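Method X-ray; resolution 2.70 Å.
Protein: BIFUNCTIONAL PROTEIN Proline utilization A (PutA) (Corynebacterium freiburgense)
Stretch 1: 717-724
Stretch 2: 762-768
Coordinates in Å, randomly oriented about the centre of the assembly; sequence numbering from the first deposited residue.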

ATOM      1  N   ALA A 717       9.563   1.497   7.467  1.00 30.86           N
ATOM      2  CA  ALA A 717      10.557   1.085   8.436  1.00 28.20           C
ATOM      3  C   ALA A 717      10.033   0.001   9.357  1.00 34.54           C
ATOM      4  O   ALA A 717      10.788  -0.912   9.730  1.00 37.18           O
ATOM      5  CB  ALA A 717      11.008   2.284   9.273  1.00 31.07           C
ATOM      6  N   PHE A 718       8.740   0.039   9.673  1.00 28.70           N
ATOM      7  CA  PHE A 718       8.226  -0.649  10.844  1.00 28.82           C
ATOM      8  C   PHE A 718       7.137  -1.685  10.557  1.00 33.38           C
ATOM      9  O   PHE A 718       6.772  -2.434  11.472  1.00 30.21           O
ATOM     10  CB  PHE A 718       7.740   0.393  11.866  1.00 29.24           C
ATOM     11  CG  PHE A 718       8.847   1.299  12.366  1.00 33.67           C
ATOM     12  CD1 PHE A 718      10.083   0.772  12.749  1.00 37.71           C
ATOM     13  CD2 PHE A 718       8.684   2.678  12.400  1.00 36.94           C
ATOM     14  CE1 PHE A 718      11.144   1.613  13.193  1.00 37.08           C
ATOM     15  CE2 PHE A 718       9.732   3.529  12.842  1.00 37.44           C
ATOM     16  CZ  PHE A 718      10.968   2.992  13.239  1.00 34.96           C
ATOM     17  N   GLY A 719       6.627  -1.785   9.330  1.00 26.70           N
ATOM     18  CA  GLY A 719       5.740  -2.892   9.027  1.00 26.15           C
ATOM     19  C   GLY A 719       6.441  -4.217   9.270  1.00 30.44           C
ATOM     20  O   GLY A 719       7.632  -4.365   9.002  1.00 32.22           O
ATOM     21  N   HIS A 720       5.712  -5.172   9.839  1.00 34.71           N
ATOM     22  CA  HIS A 720       6.289  -6.472  10.212  1.00 27.34           C
ATOM     23  C   HIS A 720       7.565  -6.270  11.025  1.00 34.26           C
ATOM     24  O   HIS A 720       8.539  -7.011  10.885  1.00 39.06           O
ATOM     25  CB  HIS A 720       6.534  -7.349   8.980  1.00 26.57           C
ATOM     26  CG  HIS A 720       6.593  -8.824   9.266  1.00 32.35           C
ATOM     27  ND1 HIS A 720       6.367  -9.354  10.519  1.00 33.77           N
ATOM     28  CD2 HIS A 720       6.828  -9.885   8.450  1.00 27.94           C
ATOM     29  CE1 HIS A 720       6.494 -10.668  10.470  1.00 32.67           C
ATOM     30  NE2 HIS A 720       6.765 -11.017   9.225  1.00 32.09           N
ATOM     31  N   ALA A 721       7.561  -5.225  11.863  1.00 37.98           N
ATOM     32  CA  ALA A 721       8.659  -4.891  12.779  1.00 30.76           C
ATOM     33  C   ALA A 721       9.992  -4.700  12.060  1.00 37.43           C
ATOM     34  O   ALA A 721      11.047  -4.930  12.640  1.00 46.12           O
ATOM     35  CB  ALA A 721       8.794  -5.951  13.871  1.00 31.27           C
ATOM     36  N   GLY A 722       9.966  -4.256  10.804  1.00 42.22           N
ATOM     37  CA  GLY A 722      11.169  -4.116   9.996  1.00 41.87           C
ATOM     38  C   GLY A 722      11.744  -5.408   9.439  1.00 41.91           C
ATOM     39  O   GLY A 722      12.885  -5.401   8.956  1.00 43.11           O
ATOM     40  N   GLN A 723      10.993  -6.514   9.486  1.00 33.13           N
ATOM     41  CA  GLN A 723      11.515  -7.835   9.125  1.00 31.32           C
ATOM     42  C   GLN A 723      11.250  -8.121   7.649  1.00 38.47           C
ATOM     43  O   GLN A 723      10.670  -9.140   7.268  1.00 35.67           O
ATOM     44  CB  GLN A 723      10.902  -8.919  10.016  1.00 29.12           C
ATOM     45  CG  GLN A 723      11.108  -8.727  11.547  1.00 35.47           C
ATOM     46  CD  GLN A 723      10.407  -9.799  12.378  1.00 35.73           C
ATOM     47  OE1 GLN A 723      11.038 -10.678  12.953  1.00 46.07           O
ATOM     48  NE2 GLN A 723       9.091  -9.709  12.451  1.00 35.45           N
ATOM     49  N   LYS A 724      11.714  -7.207   6.804  1.00 32.92           N
ATOM     50  CA  LYS A 724      11.467  -7.298   5.380  1.00 28.77           C
ATOM     51  C   LYS A 724      12.754  -7.025   4.631  1.00 34.85           C
ATOM     52  O   LYS A 724      13.497  -6.102   4.973  1.00 31.49           O
ATOM     53  CB  LYS A 724      10.367  -6.312   4.947  1.00 25.03           C
ATOM     54  CG  LYS A 724       8.947  -6.721   5.359  1.00 24.79           C
ATOM     55  CD  LYS A 724       7.986  -5.624   5.000  1.00 24.25           C
ATOM     56  CE  LYS A 724       6.540  -5.943   5.321  1.00 28.29           C
ATOM     57  NZ  LYS A 724       5.775  -4.660   5.338  1.00 30.99           N
ATOM     58  N   THR A 762      -0.369  -2.647  15.916  1.00 37.66           N
ATOM     59  CA  THR A 762       0.014  -2.001  14.675  1.00 33.56           C
ATOM     60  C   THR A 762       1.495  -2.165  14.355  1.00 37.24           C
ATOM     61  O   THR A 762       1.911  -1.783  13.254  1.00 39.89           O
ATOM     62  CB  THR A 762      -0.366  -0.502  14.706  1.00 33.32           C
ATOM     63  OG1 THR A 762       0.001   0.085  15.960  1.00 42.16           O
ATOM     64  CG2 THR A 762      -1.859  -0.354  14.557  1.00 28.45           C
ATOM     65  N   MET A 763       2.308  -2.680  15.287  1.00 37.79           N
ATOM     66  CA  MET A 763       3.639  -3.215  14.980  1.00 36.82           C
ATOM     67  C   MET A 763       3.820  -4.505  15.762  1.00 44.13           C
ATOM     68  O   MET A 763       3.847  -4.480  16.996  1.00 47.04           O
ATOM     69  CB  MET A 763       4.791  -2.263  15.300  1.00 30.84           C
ATOM     70  CG  MET A 763       6.095  -2.864  14.798  1.00 39.67           C
ATOM     71  SD  MET A 763       7.588  -2.326  15.589  1.00 48.40           S
ATOM     72  CE  MET A 763       7.629  -0.668  15.046  1.00 39.31           C
ATOM     73  N   ASN A 764       3.933  -5.625  15.044  1.00 35.27           N
ATOM     74  CA  ASN A 764       3.989  -6.943  15.654  1.00 34.93           C
ATOM     75  C   ASN A 764       5.360  -7.216  16.286  1.00 41.77           C
ATOM     76  O   ASN A 764       6.276  -6.380  16.275  1.00 32.67           O
ATOM     77  CB  ASN A 764       3.608  -8.007  14.623  1.00 34.16           C
ATOM     78  CG  ASN A 764       4.213  -7.744  13.241  1.00 37.01           C
ATOM     79  OD1 ASN A 764       3.664  -6.984  12.414  1.00 38.95           O
ATOM     80  ND2 ASN A 764       5.341  -8.383  12.983  1.00 43.64           N
ATOM     81  N   GLY A 765       5.494  -8.423  16.854  1.00 46.68           N
ATOM     82  CA  GLY A 765       6.727  -8.840  17.482  1.00 34.56           C
ATOM     83  C   GLY A 765       7.676  -9.496  16.496  1.00 42.97           C
ATOM     84  O   GLY A 765       7.409  -9.603  15.300  1.00 38.58           O
ATOM     85  N   LEU A 766       8.817  -9.931  17.013  1.00 41.24           N
ATOM     86  CA  LEU A 766       9.806 -10.588  16.180  1.00 40.53           C
ATOM     87  C   LEU A 766       9.555 -12.088  16.145  1.00 44.06           C
ATOM     88  O   LEU A 766       8.826 -12.644  16.972  1.00 51.93           O
ATOM     89  CB  LEU A 766      11.224 -10.312  16.667  1.00 41.26           C
ATOM     90  CG  LEU A 766      11.665  -8.867  16.888  1.00 41.59           C
ATOM     91  CD1 LEU A 766      13.005  -8.931  17.608  1.00 37.44           C
ATOM     92  CD2 LEU A 766      11.732  -8.011  15.582  1.00 34.47           C
ATOM     93  N   ILE A 767      10.153 -12.733  15.142  1.00 40.96           N
ATOM     94  CA  ILE A 767       9.968 -14.160  14.927  1.00 37.39           C
ATOM     95  C   ILE A 767      10.674 -14.978  15.993  1.00 40.89           C
ATOM     96  O   ILE A 767      10.347 -16.154  16.189  1.00 43.37           O
ATOM     97  CB  ILE A 767      10.453 -14.526  13.510  1.00 38.72           C
ATOM     98  CG1 ILE A 767       9.877 -15.870  13.081  1.00 33.26           C
ATOM     99  CG2 ILE A 767      11.962 -14.457  13.417  1.00 39.86           C
ATOM    100  CD1 ILE A 767       8.348 -15.797  12.882  1.00 33.35           C
ATOM    101  N   SER A 768      11.651 -14.376  16.674  1.00 43.70           N
ATOM    102  CA  SER A 768      12.476 -14.959  17.724  1.00 41.93           C
ATOM    103  C   SER A 768      13.368 -13.858  18.272  1.00 42.27           C
ATOM    104  O   SER A 768      13.539 -12.829  17.614  1.00 52.03           O
ATOM    105  CB  SER A 768      13.325 -16.102  17.188  1.00 51.66           C
ATOM    106  OG  SER A 768      14.245 -15.599  16.230  1.00 65.42           O
TER

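Stretch 1 leaves the end of a helix and turns through a compact loop, and stretch 2 runs past that loop without regular secondary structure. The contact buries 398 Å², summed over both sides, and combines a small apolar patch with two hydrogen bonds that cross between the stretches.

Ala717, still helical, is buried, but none of its surface is covered by stretch 2; Ala717 CB comes no nearer than 7.3 Å, to Met763 CE. The contact begins at Phe718. Its CA-to-CB bond points sideways and, with chi1 at -62° (m), the ring leads away from stretch 2, so the closest approach is made at the base of the side chain: Phe718 CB lies 3.4 Å from Met763 CE. Met763 reaches this position with chi1 and chi2 both t and chi3 at -68° (m), a chain extended through chi1 and chi2 that bends at chi3 to bring its terminal methyl to Phe718. The methyl meets the phenylalanine ring obliquely.

Gly719 is the first residue to depart from helical phi/psi, at -59/140°. An ideal CB here would lie 3.0 Å from Lys724 NZ, within its own stretch, so the absence of a side chain leaves room for that amino group.

His720 directs its CA-to-CB bond away from stretch 2, yet its ring still supplies an acceptor. Asn764 ND2 donates to His720 ND1 at 2.8 Å with an N-H...acceptor angle of 140°, and the amide nitrogen sits at the ring edge near its plane, where the ND1 lone pair is directed. This bond requires ND1 to be unprotonated. The same Asn764 ND2 also makes a weak bond to Gly765 O at 3.3 Å within stretch 2, which ties the amide to the backbone carbonyl of the next residue.

Ala721 and Met763 have the nearest CA atoms across the stretches, Ala721 CA lying 5.7 Å from Met763 CA. The CB of Ala721 points toward stretch 2 and faces three of its atoms at short range: Asn764 O at 3.5 Å, Leu766 CD2 at 4.0 Å and Met763 SD at 4.2 Å from Ala721 CB. The methyl thus packs against a backbone oxygen and two apolar side chains.

Gly722 makes no contact across the stretches but helps shape the turn. Its phi of 76° favours glycine, and an ideal CB would be crowded by Ala717 O at 3.1 Å. Backbone bonds from Gly722 N to Gly719 O (3.0 Å) and from Gln723 N to His720 O (2.9 Å) hold the loop closed.

Gln723 uses both ends of its amide. With chi1 m and chi2 t, the side chain extends toward stretch 2, where Ile767 N donates to Gln723 OE1 at 3.1 Å and 151°. Gln723 NE2 donates back to His720 O at 3.2 Å and 153°, bracing the amide against its own loop. One group thus links the turn to the backbone of stretch 2.

Lys724 lies beyond the contact; its NZ is hydrogen-bonded elsewhere in the structure.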